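Long-range contacts in SAM-dependent O-methyltransferase (Thermotoga maritima, PDB 1O54), which probably transfers a methyl group from S-adenosyl-L-methionine to N1 of an adenosine in tRNA, working as a homotetramer: residues T211-T216 with Y263-T268; F141-R146 with G176-D181; G23-L28 with L37-K42; G51-N56 with E65-S70. All coordinates share one frame; numbering follows the deposited sequence.

Contact 1. Residues T211-T216 with Y263-T268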
loop_
_atom_site.group_PDB
_atom_site.type_symbol
_atom_site.label_atom_id
_atom_site.label_comp_id
_atom_site.label_asym_id
_atom_site.label_seq_id
_atom_site.Cartn_x
_atom_site.Cartn_y
_atom_site.Cartn_z
ATOM N N THR A 211 20.812 5.675 4.196
ATOM C CA THR A 211 21.146 4.268 4.396
ATOM C C THR A 211 19.854 3.435 4.190
ATOM O O THR A 211 18.730 3.981 4.131
ATOM C CB THR A 211 21.802 4.055 5.769
ATOM O OG1 THR A 211 22.339 2.700 5.879
ATOM C CG2 THR A 211 20.834 4.174 6.922
ATOM N N VAL A 212 20.025 2.136 4.015
ATOM C CA VAL A 212 18.894 1.228 3.874
ATOM C C VAL A 212 19.006 0.158 4.946
ATOM O O VAL A 212 20.126 -0.270 5.294
ATOM C CB VAL A 212 18.859 0.583 2.502
ATOM C CG1 VAL A 212 18.467 1.616 1.438
ATOM C CG2 VAL A 212 20.228 -0.094 2.149
ATOM N N CYS A 213 17.863 -0.231 5.508
ATOM C CA CYS A 213 17.782 -1.240 6.548
ATOM C C CYS A 213 16.682 -2.229 6.159
ATOM O O CYS A 213 15.597 -1.826 5.787
ATOM C CB CYS A 213 17.419 -0.603 7.906
ATOM S SG CYS A 213 18.691 0.447 8.617
ATOM N N PRO A 214 16.946 -3.522 6.222
ATOM C CA PRO A 214 15.938 -4.510 5.921
ATOM C C PRO A 214 14.868 -4.727 6.979
ATOM O O PRO A 214 13.797 -5.204 6.618
ATOM C CB PRO A 214 16.749 -5.803 5.745
ATOM C CG PRO A 214 17.925 -5.640 6.532
ATOM C CD PRO A 214 18.260 -4.147 6.451
ATOM N N THR A 215 15.179 -4.436 8.238
ATOM C CA THR A 215 14.264 -4.726 9.352
ATOM C C THR A 215 13.942 -3.452 10.152
ATOM O O THR A 215 14.698 -2.505 10.209
ATOM C CB THR A 215 14.811 -5.746 10.323
ATOM O OG1 THR A 215 15.946 -5.207 11.052
ATOM C CG2 THR A 215 15.310 -7.006 9.612
ATOM N N THR A 216 12.825 -3.514 10.854
ATOM C CA THR A 216 12.440 -2.405 11.729
ATOM C C THR A 216 13.402 -2.268 12.913
ATOM O O THR A 216 13.721 -1.151 13.353
ATOM C CB THR A 216 11.000 -2.607 12.250
ATOM O OG1 THR A 216 10.901 -3.874 12.909
ATOM C CG2 THR A 216 10.029 -2.599 11.126
ATOM N N TYR A 263 13.765 -0.322 4.237
ATOM C CA TYR A 263 13.451 0.953 4.876
ATOM C C TYR A 263 14.593 1.887 4.507
ATOM O O TYR A 263 15.743 1.495 4.595
ATOM C CB TYR A 263 13.354 0.809 6.383
ATOM C CG TYR A 263 12.235 -0.142 6.778
ATOM C CD1 TYR A 263 12.486 -1.459 7.093
ATOM C CD2 TYR A 263 10.909 0.285 6.747
ATOM C CE1 TYR A 263 11.451 -2.319 7.438
ATOM C CE2 TYR A 263 9.859 -0.585 7.077
ATOM C CZ TYR A 263 10.146 -1.868 7.429
ATOM O OH TYR A 263 9.148 -2.768 7.782
ATOM N N MET A 264 14.260 3.084 4.050
ATOM C CA MET A 264 15.247 4.074 3.674
ATOM C C MET A 264 15.299 5.181 4.709
ATOM O O MET A 264 14.253 5.769 5.029
ATOM C CB MET A 264 14.866 4.674 2.340
ATOM C CG MET A 264 14.803 3.638 1.247
ATOM S SD MET A 264 14.146 4.221 -0.335
ATOM C CE MET A 264 12.345 4.253 0.001
ATOM N N ILE A 265 16.493 5.499 5.190
ATOM C CA ILE A 265 16.660 6.518 6.213
ATOM C C ILE A 265 17.537 7.615 5.682
ATOM O O ILE A 265 18.588 7.322 5.121
ATOM C CB ILE A 265 17.306 5.916 7.477
ATOM C CG1 ILE A 265 16.506 4.697 8.012
ATOM C CG2 ILE A 265 17.434 6.969 8.556
ATOM C CD1 ILE A 265 17.238 3.909 9.066
ATOM N N PHE A 266 17.111 8.866 5.871
ATOM C CA PHE A 266 17.847 10.028 5.380
ATOM C C PHE A 266 18.114 10.988 6.516
ATOM O O PHE A 266 17.335 11.070 7.458
ATOM C CB PHE A 266 16.957 10.734 4.350
ATOM C CG PHE A 266 16.581 9.863 3.171
ATOM C CD1 PHE A 266 15.427 9.106 3.214
ATOM C CD2 PHE A 266 17.369 9.783 2.064
ATOM C CE1 PHE A 266 15.069 8.263 2.133
ATOM C CE2 PHE A 266 17.012 8.964 0.978
ATOM C CZ PHE A 266 15.866 8.200 1.043
ATOM N N ALA A 267 19.193 11.758 6.409
ATOM C CA ALA A 267 19.533 12.788 7.369
ATOM C C ALA A 267 20.460 13.806 6.688
ATOM O O ALA A 267 21.098 13.505 5.680
ATOM C CB ALA A 267 20.189 12.176 8.557
ATOM N N THR A 268 20.484 15.016 7.239
ATOM C CA THR A 268 21.332 16.100 6.756
ATOM C C THR A 268 22.316 16.488 7.833
ATOM O O THR A 268 21.892 16.760 8.950
ATOM C CB THR A 268 20.426 17.286 6.402
ATOM O OG1 THR A 268 19.570 16.919 5.294
ATOM C CG2 THR A 268 21.245 18.484 5.945
#

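Contact 2. Residues F141-R146 with G176-D181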
loop_
_atom_site.group_PDB
_atom_site.type_symbol
_atom_site.label_atom_id
_atom_site.label_comp_id
_atom_site.label_asym_id
_atom_site.label_seq_id
_atom_site.Cartn_x
_atom_site.Cartn_y
_atom_site.Cartn_z
ATOM N N PHE A 141 33.310 7.691 -4.659
ATOM C CA PHE A 141 34.370 6.967 -3.920
ATOM C C PHE A 141 33.671 5.778 -3.286
ATOM O O PHE A 141 32.889 5.912 -2.328
ATOM C CB PHE A 141 35.014 7.891 -2.892
ATOM C CG PHE A 141 35.550 9.148 -3.498
ATOM C CD1 PHE A 141 36.777 9.158 -4.117
ATOM C CD2 PHE A 141 34.792 10.317 -3.487
ATOM C CE1 PHE A 141 37.276 10.309 -4.691
ATOM C CE2 PHE A 141 35.270 11.461 -4.082
ATOM C CZ PHE A 141 36.488 11.469 -4.695
ATOM N N ALA A 142 33.928 4.624 -3.871
ATOM C CA ALA A 142 33.217 3.398 -3.528
ATOM C C ALA A 142 34.089 2.465 -2.711
ATOM O O ALA A 142 35.026 1.840 -3.243
ATOM C CB ALA A 142 32.733 2.722 -4.820
ATOM N N TYR A 143 33.785 2.373 -1.420
ATOM C CA TYR A 143 34.584 1.584 -0.511
ATOM C C TYR A 143 34.009 0.176 -0.415
ATOM O O TYR A 143 32.845 -0.007 -0.046
ATOM C CB TYR A 143 34.608 2.234 0.850
ATOM C CG TYR A 143 35.446 3.481 0.936
ATOM C CD1 TYR A 143 35.037 4.670 0.370
ATOM C CD2 TYR A 143 36.628 3.486 1.676
ATOM C CE1 TYR A 143 35.819 5.830 0.491
ATOM C CE2 TYR A 143 37.411 4.621 1.792
ATOM C CZ TYR A 143 37.007 5.781 1.198
ATOM O OH TYR A 143 37.790 6.909 1.327
ATOM N N GLU A 144 34.827 -0.800 -0.742
ATOM C CA GLU A 144 34.429 -2.194 -0.705
ATOM C C GLU A 144 35.601 -3.037 -0.334
ATOM O O GLU A 144 36.427 -3.334 -1.185
ATOM C CB GLU A 144 33.914 -2.629 -2.053
ATOM C CG GLU A 144 33.501 -4.084 -2.139
ATOM C CD GLU A 144 32.454 -4.435 -1.129
ATOM O OE1 GLU A 144 31.249 -4.129 -1.366
ATOM O OE2 GLU A 144 32.839 -4.991 -0.075
ATOM N N LYS A 145 35.649 -3.412 0.927
ATOM C CA LYS A 145 36.741 -4.234 1.465
ATOM C C LYS A 145 36.716 -5.685 0.959
ATOM O O LYS A 145 37.717 -6.392 1.061
ATOM C CB LYS A 145 36.686 -4.228 3.003
ATOM C CG LYS A 145 35.416 -4.846 3.592
ATOM C CD LYS A 145 35.420 -4.797 5.116
ATOM C CE LYS A 145 34.059 -5.170 5.664
ATOM N NZ LYS A 145 34.052 -5.251 7.163
ATOM N N ARG A 146 35.576 -6.144 0.452
ATOM C CA ARG A 146 35.476 -7.506 -0.094
ATOM C C ARG A 146 35.997 -7.539 -1.524
ATOM O O ARG A 146 35.338 -7.082 -2.440
ATOM C CB ARG A 146 34.043 -8.021 -0.033
ATOM C CG ARG A 146 33.443 -8.076 1.357
ATOM C CD ARG A 146 31.934 -8.286 1.332
ATOM N NE ARG A 146 31.247 -7.157 0.679
ATOM C CZ ARG A 146 29.974 -7.175 0.299
ATOM N NH1 ARG A 146 29.212 -8.238 0.525
ATOM N NH2 ARG A 146 29.447 -6.106 -0.278
ATOM N N GLY A 176 37.678 5.115 9.034
ATOM C CA GLY A 176 37.162 6.360 8.473
ATOM C C GLY A 176 37.431 6.477 6.976
ATOM O O GLY A 176 38.167 5.679 6.391
ATOM N N PHE A 177 36.782 7.450 6.350
ATOM C CA PHE A 177 36.960 7.740 4.949
ATOM C C PHE A 177 38.100 8.727 4.731
ATOM O O PHE A 177 38.387 9.573 5.605
ATOM C CB PHE A 177 35.647 8.291 4.387
ATOM C CG PHE A 177 34.484 7.374 4.614
ATOM C CD1 PHE A 177 33.587 7.605 5.629
ATOM C CD2 PHE A 177 34.312 6.247 3.821
ATOM C CE1 PHE A 177 32.523 6.740 5.852
ATOM C CE2 PHE A 177 33.275 5.365 4.068
ATOM C CZ PHE A 177 32.367 5.622 5.067
ATOM N N ASP A 178 38.759 8.638 3.581
ATOM C CA ASP A 178 39.836 9.557 3.267
ATOM C C ASP A 178 39.335 10.951 2.889
ATOM O O ASP A 178 40.073 11.944 3.057
ATOM C CB ASP A 178 40.656 9.047 2.090
ATOM C CG ASP A 178 41.344 7.741 2.374
ATOM O OD1 ASP A 178 41.641 7.440 3.558
ATOM O OD2 ASP A 178 41.654 6.954 1.454
ATOM N N GLU A 179 38.128 11.005 2.345
ATOM C CA GLU A 179 37.584 12.218 1.761
ATOM C C GLU A 179 36.862 13.022 2.836
ATOM O O GLU A 179 36.205 12.454 3.728
ATOM C CB GLU A 179 36.601 11.903 0.649
ATOM C CG GLU A 179 37.178 11.129 -0.517
ATOM C CD GLU A 179 37.434 9.652 -0.212
ATOM O OE1 GLU A 179 36.787 9.070 0.693
ATOM O OE2 GLU A 179 38.271 9.071 -0.920
ATOM N N LYS A 180 36.966 14.350 2.717
ATOM C CA LYS A 180 36.197 15.272 3.517
ATOM C C LYS A 180 35.343 16.148 2.625
ATOM O O LYS A 180 35.580 16.298 1.421
ATOM C CB LYS A 180 37.120 16.183 4.339
ATOM C CG LYS A 180 37.984 15.461 5.335
ATOM C CD LYS A 180 37.175 14.898 6.479
ATOM C CE LYS A 180 38.084 14.524 7.670
ATOM N NZ LYS A 180 37.827 13.165 8.245
ATOM N N ASP A 181 34.345 16.727 3.258
ATOM C CA ASP A 181 33.454 17.644 2.634
ATOM C C ASP A 181 32.737 17.060 1.424
ATOM O O ASP A 181 32.436 17.789 0.482
ATOM C CB ASP A 181 34.200 18.909 2.266
ATOM C CG ASP A 181 34.619 19.694 3.492
ATOM O OD1 ASP A 181 35.765 20.123 3.518
ATOM O OD2 ASP A 181 33.835 19.895 4.437
#

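Contact 3. Residues G23-L28 with L37-K42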
loop_
_atom_site.group_PDB
_atom_site.type_symbol
_atom_site.label_atom_id
_atom_site.label_comp_id
_atom_site.label_asym_id
_atom_site.label_seq_id
_atom_site.Cartn_x
_atom_site.Cartn_y
_atom_site.Cartn_z
ATOM N N GLY A 23 30.652 -7.962 -29.004
ATOM C CA GLY A 23 30.918 -7.642 -27.619
ATOM C C GLY A 23 29.880 -6.746 -26.998
ATOM O O GLY A 23 29.905 -6.532 -25.794
ATOM N N ASP A 24 28.960 -6.200 -27.794
ATOM C CA ASP A 24 27.886 -5.377 -27.229
ATOM C C ASP A 24 26.878 -6.251 -26.483
ATOM O O ASP A 24 26.673 -7.389 -26.822
ATOM C CB ASP A 24 27.135 -4.615 -28.333
ATOM C CG ASP A 24 27.884 -3.378 -28.836
ATOM O OD1 ASP A 24 28.924 -2.987 -28.258
ATOM O OD2 ASP A 24 27.459 -2.722 -29.827
ATOM N N ARG A 25 26.242 -5.688 -25.471
ATOM C CA ARG A 25 25.115 -6.361 -24.817
ATOM C C ARG A 25 23.801 -6.033 -25.536
ATOM O O ARG A 25 23.563 -4.900 -25.920
ATOM C CB ARG A 25 25.043 -5.928 -23.353
ATOM C CG ARG A 25 26.389 -6.082 -22.650
ATOM C CD ARG A 25 26.303 -6.365 -21.172
ATOM N NE ARG A 25 25.467 -7.540 -20.895
ATOM C CZ ARG A 25 25.305 -8.057 -19.681
ATOM N NH1 ARG A 25 25.935 -7.524 -18.631
ATOM N NH2 ARG A 25 24.513 -9.106 -19.508
ATOM N N VAL A 26 22.977 -7.039 -25.759
ATOM C CA VAL A 26 21.661 -6.838 -26.340
ATOM C C VAL A 26 20.641 -7.523 -25.470
ATOM O O VAL A 26 20.950 -8.492 -24.751
ATOM C CB VAL A 26 21.531 -7.446 -27.765
ATOM C CG1 VAL A 26 22.392 -6.694 -28.718
ATOM C CG2 VAL A 26 21.879 -8.892 -27.753
ATOM N N LEU A 27 19.422 -7.060 -25.593
ATOM C CA LEU A 27 18.306 -7.654 -24.923
ATOM C C LEU A 27 17.330 -8.113 -25.985
ATOM O O LEU A 27 16.852 -7.295 -26.779
ATOM C CB LEU A 27 17.643 -6.624 -24.027
ATOM C CG LEU A 27 16.377 -7.070 -23.324
ATOM C CD1 LEU A 27 16.652 -8.218 -22.415
ATOM C CD2 LEU A 27 15.836 -5.915 -22.555
ATOM N N LEU A 28 17.055 -9.415 -26.033
ATOM C CA LEU A 28 16.102 -9.960 -26.986
ATOM C C LEU A 28 14.764 -10.217 -26.276
ATOM O O LEU A 28 14.717 -10.972 -25.295
ATOM C CB LEU A 28 16.634 -11.254 -27.597
ATOM C CG LEU A 28 18.044 -11.126 -28.173
ATOM C CD1 LEU A 28 18.566 -12.452 -28.696
ATOM C CD2 LEU A 28 18.085 -10.058 -29.277
ATOM N N LEU A 37 19.234 -11.420 -21.980
ATOM C CA LEU A 37 20.321 -10.460 -22.013
ATOM C C LEU A 37 21.575 -11.229 -22.355
ATOM O O LEU A 37 21.971 -12.145 -21.609
ATOM C CB LEU A 37 20.476 -9.755 -20.652
ATOM C CG LEU A 37 20.510 -8.227 -20.672
ATOM C CD1 LEU A 37 20.413 -7.699 -19.264
ATOM C CD2 LEU A 37 21.762 -7.693 -21.324
ATOM N N VAL A 38 22.192 -10.883 -23.480
ATOM C CA VAL A 38 23.366 -11.610 -23.955
ATOM C C VAL A 38 24.443 -10.708 -24.532
ATOM O O VAL A 38 24.172 -9.600 -25.019
ATOM C CB VAL A 38 22.971 -12.641 -25.015
ATOM C CG1 VAL A 38 21.974 -13.612 -24.454
ATOM C CG2 VAL A 38 22.389 -11.965 -26.240
ATOM N N ASP A 39 25.669 -11.214 -24.475
ATOM C CA ASP A 39 26.813 -10.600 -25.134
ATOM C C ASP A 39 26.820 -11.053 -26.580
ATOM O O ASP A 39 26.802 -12.255 -26.861
ATOM C CB ASP A 39 28.122 -11.048 -24.485
ATOM C CG ASP A 39 28.100 -10.887 -22.995
ATOM O OD1 ASP A 39 27.866 -9.750 -22.534
ATOM O OD2 ASP A 39 28.288 -11.858 -22.219
ATOM N N LEU A 40 26.870 -10.097 -27.495
ATOM C CA LEU A 40 26.921 -10.411 -28.909
ATOM C C LEU A 40 28.309 -10.885 -29.293
ATOM O O LEU A 40 29.292 -10.197 -29.090
ATOM C CB LEU A 40 26.571 -9.189 -29.754
ATOM C CG LEU A 40 25.098 -8.844 -29.885
ATOM C CD1 LEU A 40 25.009 -7.655 -30.832
ATOM C CD2 LEU A 40 24.297 -10.042 -30.440
ATOM N N GLU A 41 28.378 -12.072 -29.852
ATOM C CA GLU A 41 29.626 -12.584 -30.365
ATOM C C GLU A 41 29.324 -13.366 -31.633
ATOM O O GLU A 41 28.281 -14.021 -31.741
ATOM C CB GLU A 41 30.330 -13.439 -29.304
ATOM C CG GLU A 41 30.655 -12.725 -27.980
ATOM C CD GLU A 41 31.687 -11.583 -28.082
ATOM O OE1 GLU A 41 32.346 -11.406 -29.142
ATOM O OE2 GLU A 41 31.845 -10.842 -27.073
ATOM N N LYS A 42 30.226 -13.260 -32.602
ATOM C CA LYS A 42 30.073 -13.930 -33.892
ATOM C C LYS A 42 29.985 -15.428 -33.686
ATOM O O LYS A 42 30.669 -15.964 -32.827
ATOM C CB LYS A 42 31.232 -13.547 -34.833
ATOM C CG LYS A 42 31.071 -12.136 -35.457
ATOM C CD LYS A 42 32.372 -11.309 -35.513
ATOM C CE LYS A 42 33.279 -11.758 -36.644
ATOM N NZ LYS A 42 34.464 -10.859 -36.832
#

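Contact 4. Residues G51-N56 with E65-S70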
loop_
_atom_site.group_PDB
_atom_site.type_symbol
_atom_site.label_atom_id
_atom_site.label_comp_id
_atom_site.label_asym_id
_atom_site.label_seq_id
_atom_site.Cartn_x
_atom_site.Cartn_y
_atom_site.Cartn_z
ATOM N N GLY A 51 13.157 -21.577 -29.156
ATOM C CA GLY A 51 13.941 -22.050 -30.278
ATOM C C GLY A 51 15.325 -21.452 -30.246
ATOM O O GLY A 51 15.719 -20.821 -29.259
ATOM N N ILE A 52 16.053 -21.648 -31.340
ATOM C CA ILE A 52 17.426 -21.205 -31.447
ATOM C C ILE A 52 17.472 -19.812 -32.052
ATOM O O ILE A 52 16.817 -19.550 -33.057
ATOM C CB ILE A 52 18.241 -22.171 -32.349
ATOM C CG1 ILE A 52 18.238 -23.573 -31.731
ATOM C CG2 ILE A 52 19.675 -21.641 -32.527
ATOM C CD1 ILE A 52 18.801 -24.633 -32.609
ATOM N N ILE A 53 18.267 -18.942 -31.438
ATOM C CA ILE A 53 18.518 -17.603 -31.971
ATOM C C ILE A 53 19.963 -17.568 -32.477
ATOM O O ILE A 53 20.899 -17.808 -31.734
ATOM C CB ILE A 53 18.283 -16.528 -30.901
ATOM C CG1 ILE A 53 16.885 -16.686 -30.292
ATOM C CG2 ILE A 53 18.439 -15.152 -31.518
ATOM C CD1 ILE A 53 16.733 -16.087 -28.919
ATOM N N ASP A 54 20.117 -17.279 -33.761
ATOM C CA ASP A 54 21.425 -17.115 -34.366
ATOM C C ASP A 54 21.916 -15.667 -34.204
ATOM O O ASP A 54 21.406 -14.765 -34.864
ATOM C CB ASP A 54 21.308 -17.476 -35.850
ATOM C CG ASP A 54 22.627 -17.411 -36.578
ATOM O OD1 ASP A 54 23.654 -17.095 -35.939
ATOM O OD2 ASP A 54 22.739 -17.690 -37.792
ATOM N N LEU A 55 22.895 -15.442 -33.331
ATOM C CA LEU A 55 23.335 -14.067 -33.042
ATOM C C LEU A 55 24.010 -13.385 -34.235
ATOM O O LEU A 55 23.984 -12.164 -34.331
ATOM C CB LEU A 55 24.254 -14.023 -31.820
ATOM C CG LEU A 55 23.626 -14.507 -30.506
ATOM C CD1 LEU A 55 24.602 -14.311 -29.336
ATOM C CD2 LEU A 55 22.331 -13.798 -30.205
ATOM N N ASN A 56 24.583 -14.155 -35.153
ATOM C CA ASN A 56 25.048 -13.578 -36.430
ATOM C C ASN A 56 24.014 -12.684 -37.116
ATOM O O ASN A 56 24.363 -11.642 -37.682
ATOM C CB ASN A 56 25.499 -14.675 -37.402
ATOM C CG ASN A 56 26.883 -15.183 -37.082
ATOM O OD1 ASN A 56 27.650 -14.511 -36.395
ATOM N ND2 ASN A 56 27.217 -16.372 -37.588
ATOM N N GLU A 65 14.416 -3.780 -34.292
ATOM C CA GLU A 65 14.108 -4.724 -35.367
ATOM C C GLU A 65 13.765 -6.121 -34.840
ATOM O O GLU A 65 14.177 -6.520 -33.751
ATOM C CB GLU A 65 15.274 -4.816 -36.356
ATOM C CG GLU A 65 15.574 -3.524 -37.085
ATOM C CD GLU A 65 16.675 -3.674 -38.142
ATOM O OE1 GLU A 65 16.789 -4.736 -38.798
ATOM O OE2 GLU A 65 17.428 -2.726 -38.318
ATOM N N ILE A 66 13.057 -6.871 -35.685
ATOM C CA ILE A 66 12.637 -8.240 -35.415
ATOM C C ILE A 66 13.769 -9.245 -35.618
ATOM O O ILE A 66 14.566 -9.158 -36.573
ATOM C CB ILE A 66 11.443 -8.595 -36.338
ATOM C CG1 ILE A 66 10.209 -7.816 -35.870
ATOM C CG2 ILE A 66 11.194 -10.095 -36.364
ATOM C CD1 ILE A 66 9.057 -7.780 -36.847
ATOM N N ILE A 67 13.781 -10.236 -34.738
ATOM C CA ILE A 67 14.606 -11.423 -34.888
ATOM C C ILE A 67 13.676 -12.618 -34.648
ATOM O O ILE A 67 12.860 -12.596 -33.733
ATOM C CB ILE A 67 15.819 -11.384 -33.903
ATOM C CG1 ILE A 67 16.738 -12.602 -34.067
ATOM C CG2 ILE A 67 15.369 -11.313 -32.465
ATOM C CD1 ILE A 67 17.535 -12.606 -35.320
ATOM N N ARG A 68 13.787 -13.634 -35.505
ATOM C CA ARG A 68 13.003 -14.859 -35.390
ATOM C C ARG A 68 13.882 -16.006 -34.894
ATOM O O ARG A 68 15.056 -16.123 -35.269
ATOM C CB ARG A 68 12.445 -15.264 -36.753
ATOM C CG ARG A 68 11.436 -14.293 -37.344
ATOM C CD ARG A 68 10.001 -14.728 -37.160
ATOM N NE ARG A 68 9.060 -13.708 -37.612
ATOM C CZ ARG A 68 7.772 -13.691 -37.285
ATOM N NH1 ARG A 68 7.246 -14.653 -36.530
ATOM N NH2 ARG A 68 6.997 -12.704 -37.720
ATOM N N THR A 69 13.300 -16.868 -34.068
ATOM C CA THR A 69 13.989 -18.078 -33.644
ATOM C C THR A 69 13.814 -19.094 -34.751
ATOM O O THR A 69 12.992 -18.909 -35.652
ATOM C CB THR A 69 13.398 -18.663 -32.359
ATOM O OG1 THR A 69 12.089 -19.189 -32.623
ATOM C CG2 THR A 69 13.201 -17.578 -31.281
ATOM N N SER A 70 14.576 -20.172 -34.660
ATOM C CA SER A 70 14.420 -21.310 -35.577
ATOM C C SER A 70 12.978 -21.847 -35.648
ATOM O O SER A 70 12.573 -22.409 -36.678
ATOM C CB SER A 70 15.359 -22.440 -35.158
ATOM O OG SER A 70 15.142 -22.785 -33.805
HETATM O O HOH W 1 17.706 -16.483 -35.219
#

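Contact 1. Residues T211-T216 with Y263-T268
Y263 and C213 form a hydrogen-bonded antiparallel pair in which each backbone N donates to the other's O, Y263 N to C213 O at 2.8 Å and C213 N to Y263 O at 2.9 Å. Two residues along the strands, T211 and I265 repeat the pattern, with I265 N meeting T211 O almost straight (174°). V212 and M264 lie between them as the non-hydrogen-bonded pair, and V212 CA brings its hydrogen to Y263 O at 3.2 Å.

The tyrosine carries the largest side-chain share. Its CG stands anti to the carbonyl carbon (chi1 -62°), beside the backbone N; Y263 CD1 lies 3.4 Å from C213 O. C213 O and P214 O lie at the ring edge, near its plane, while the hydroxyl end reaches T216, where CG2 is 3.5 Å from Y263 OH. An alanine here would probably leave the start of helix 216-228 without the ring beside it and open a gap next to T216 CG2.

On the same face, T211 and I265 lie side by side, and C213 SG touches I265 CD1 at 3.8 Å. On the other face V212 CG1 meets M264 CG at 4.2 Å, beside D188, which is predicted to bind S-adenosyl-L-methionine.

T211 OG1 bonds to L187 O, while T215 OG1, at the N-cap of helix 216-228, bonds to Q218. That helix covers C213, Y263 and I265, whereas helix 98-107 packs on M264; strand 263-269 runs antiparallel between strands 207-213 and 234-245, as the last strand does in class I methyltransferases.

Contact 2. Residues F141-R146 with G176-D181
The hydroxyl of Y143 is held twice by the 176-181 loop: it donates to E179 OE1, with Y143 OH and that oxygen a very short 2.5 Å apart, and it accepts from D178 N at 3.0 Å along a nearly straight N-H. Tyrosine and glutamate meet tip to tip, E179 OE1 lying in the plane of the ring at its edge. K169 forms salt bridges with E179 OE2 and D178 OD2, and R171 a further one with D178.

Around this polar end the packing is aromatic. F177 turns its edge onto a face of Y143 in a T-shaped pair with planes at 83°, its CD2 3.7 Å from Y143 CE1. E179 CG sits over the face of F141, 3.9 Å from the ring centroid in a CH-pi contact; the bend at chi2 (74°) turns CD back, and the carboxylate stacks at 21° to the ring.

Beyond the strand end, E144, predicted to bind S-adenosyl-L-methionine, is gripped side-on by R146 NE and NH2, with E144 OE2 and R146 NE 2.8 Å apart.

A buried hydroxyl thus both gives and receives, and the nearby lysine would probably help to stabilise the carboxylates gathered around it.

Contact 3. Residues G23-L28 with L37-K42
V26 and V38 face each other as a hydrogen-bonded antiparallel pair, V26 N giving to V38 O at 2.9 Å and V38 N to V26 O at 3.0 Å. Each of the two oxygens also receives a CA-H, V38 O from R25 and V26 O from L37. The ladder continues past the strand ends: L40 N donates to D24 O at 2.8 Å, and G23 N closes it on L40 O.

On the face of V26, V38 and L40 the packing is tight, with V26 CG2 and V38 CG2 only 3.5 Å apart; V26 CG1 comes equally near L40 CD1, from a side chain crossing at about a right angle.

The other face carries R25. A bend at chi3 (55°) puts NE 3.7 Å from D39 OD1, a long salt bridge of charges alone, since the oxygen lies well out of the guanidinium plane. R25 NH2 rests 3.6 Å from L37 CD2, and NH1 finds its stronger partner in E85 of helix 82-87. An alanine here would probably leave E85 and D39 without their positive mate and uncover L37 CD2. The D24 carboxylate is paired with K21.

The alternation of hydrogen-bonded and non-hydrogen-bonded pairs is that of an antiparallel ladder; here the strands, 25-30 and 35-39, follow one another in the chain and form a beta hairpin, whose second strand edges a four-stranded antiparallel sheet.

Contact 4. Residues G51-N56 with E65-S70
G51 enters the contact through its CA, which lies 3.8 Å from S70 OG with T69 close by; any CB would run into T69 OG1, and its positive phi (121°) is one that glycine readily adopts. The polar grip follows at I52. Its N donates to S70 OG at 2.9 Å, nearly straight at 167°, while its O receives S70 N at 2.8 Å. S70 OG, between its own backbone N and carbonyl carbon (chi1 55°), is placed to accept from I52 N while the backbone N of the same residue donates to I52 O. T69 CA adds a CA-H contact to the same I52 O, and I52 CB lies against the serine hydroxyl.

I53 carries the apolar part. Its CG1 touches T69 CG2 at 3.9 Å, and its CG2 meets I67 CG1 at 4.0 Å, the two isoleucines crossing at about a right angle. T69 OG1 is held by L50 O and K73 N, which probably sets the rotation that leaves CG2 beside I53 CG1.

At D54 the strands have parted, and a water spans them: it accepts from D54 N at 2.9 Å and donates to R68 O at 2.7 Å. The D54 side chain instead caps helix 55-58, with a weak bond from N56 N. R68 reaches away to E274 and E275 of the third subunit.

With strand 51-54 paired to 45-48 and strand 66-68 to 74-78, this serine- and water-bridged seam joins the edges of two antiparallel sheets, rather than extending a regular ladder, in a small N-terminal beta domain.

How the contacts relate
Contacts 1 and 2 are buried and share the large mixed sheet of the methyltransferase domain, their centres about 20 Å apart: the first is a regular ladder between strands, whereas the second fastens a loop to a strand end by a hydroxyl, charges and aromatic rings. Contacts 3 and 4, partly buried, lie together in the N-terminal part, across the chain's centre from contact 1. They touch directly, L28 CD1 meeting I53 CG2 at 3.9 Å. Contact 3 is again a ladder, with charges on one face, while contact 4 relies on a serine and a water. All four have residues touching the third subunit, and contact 1 also meets the second and fourth.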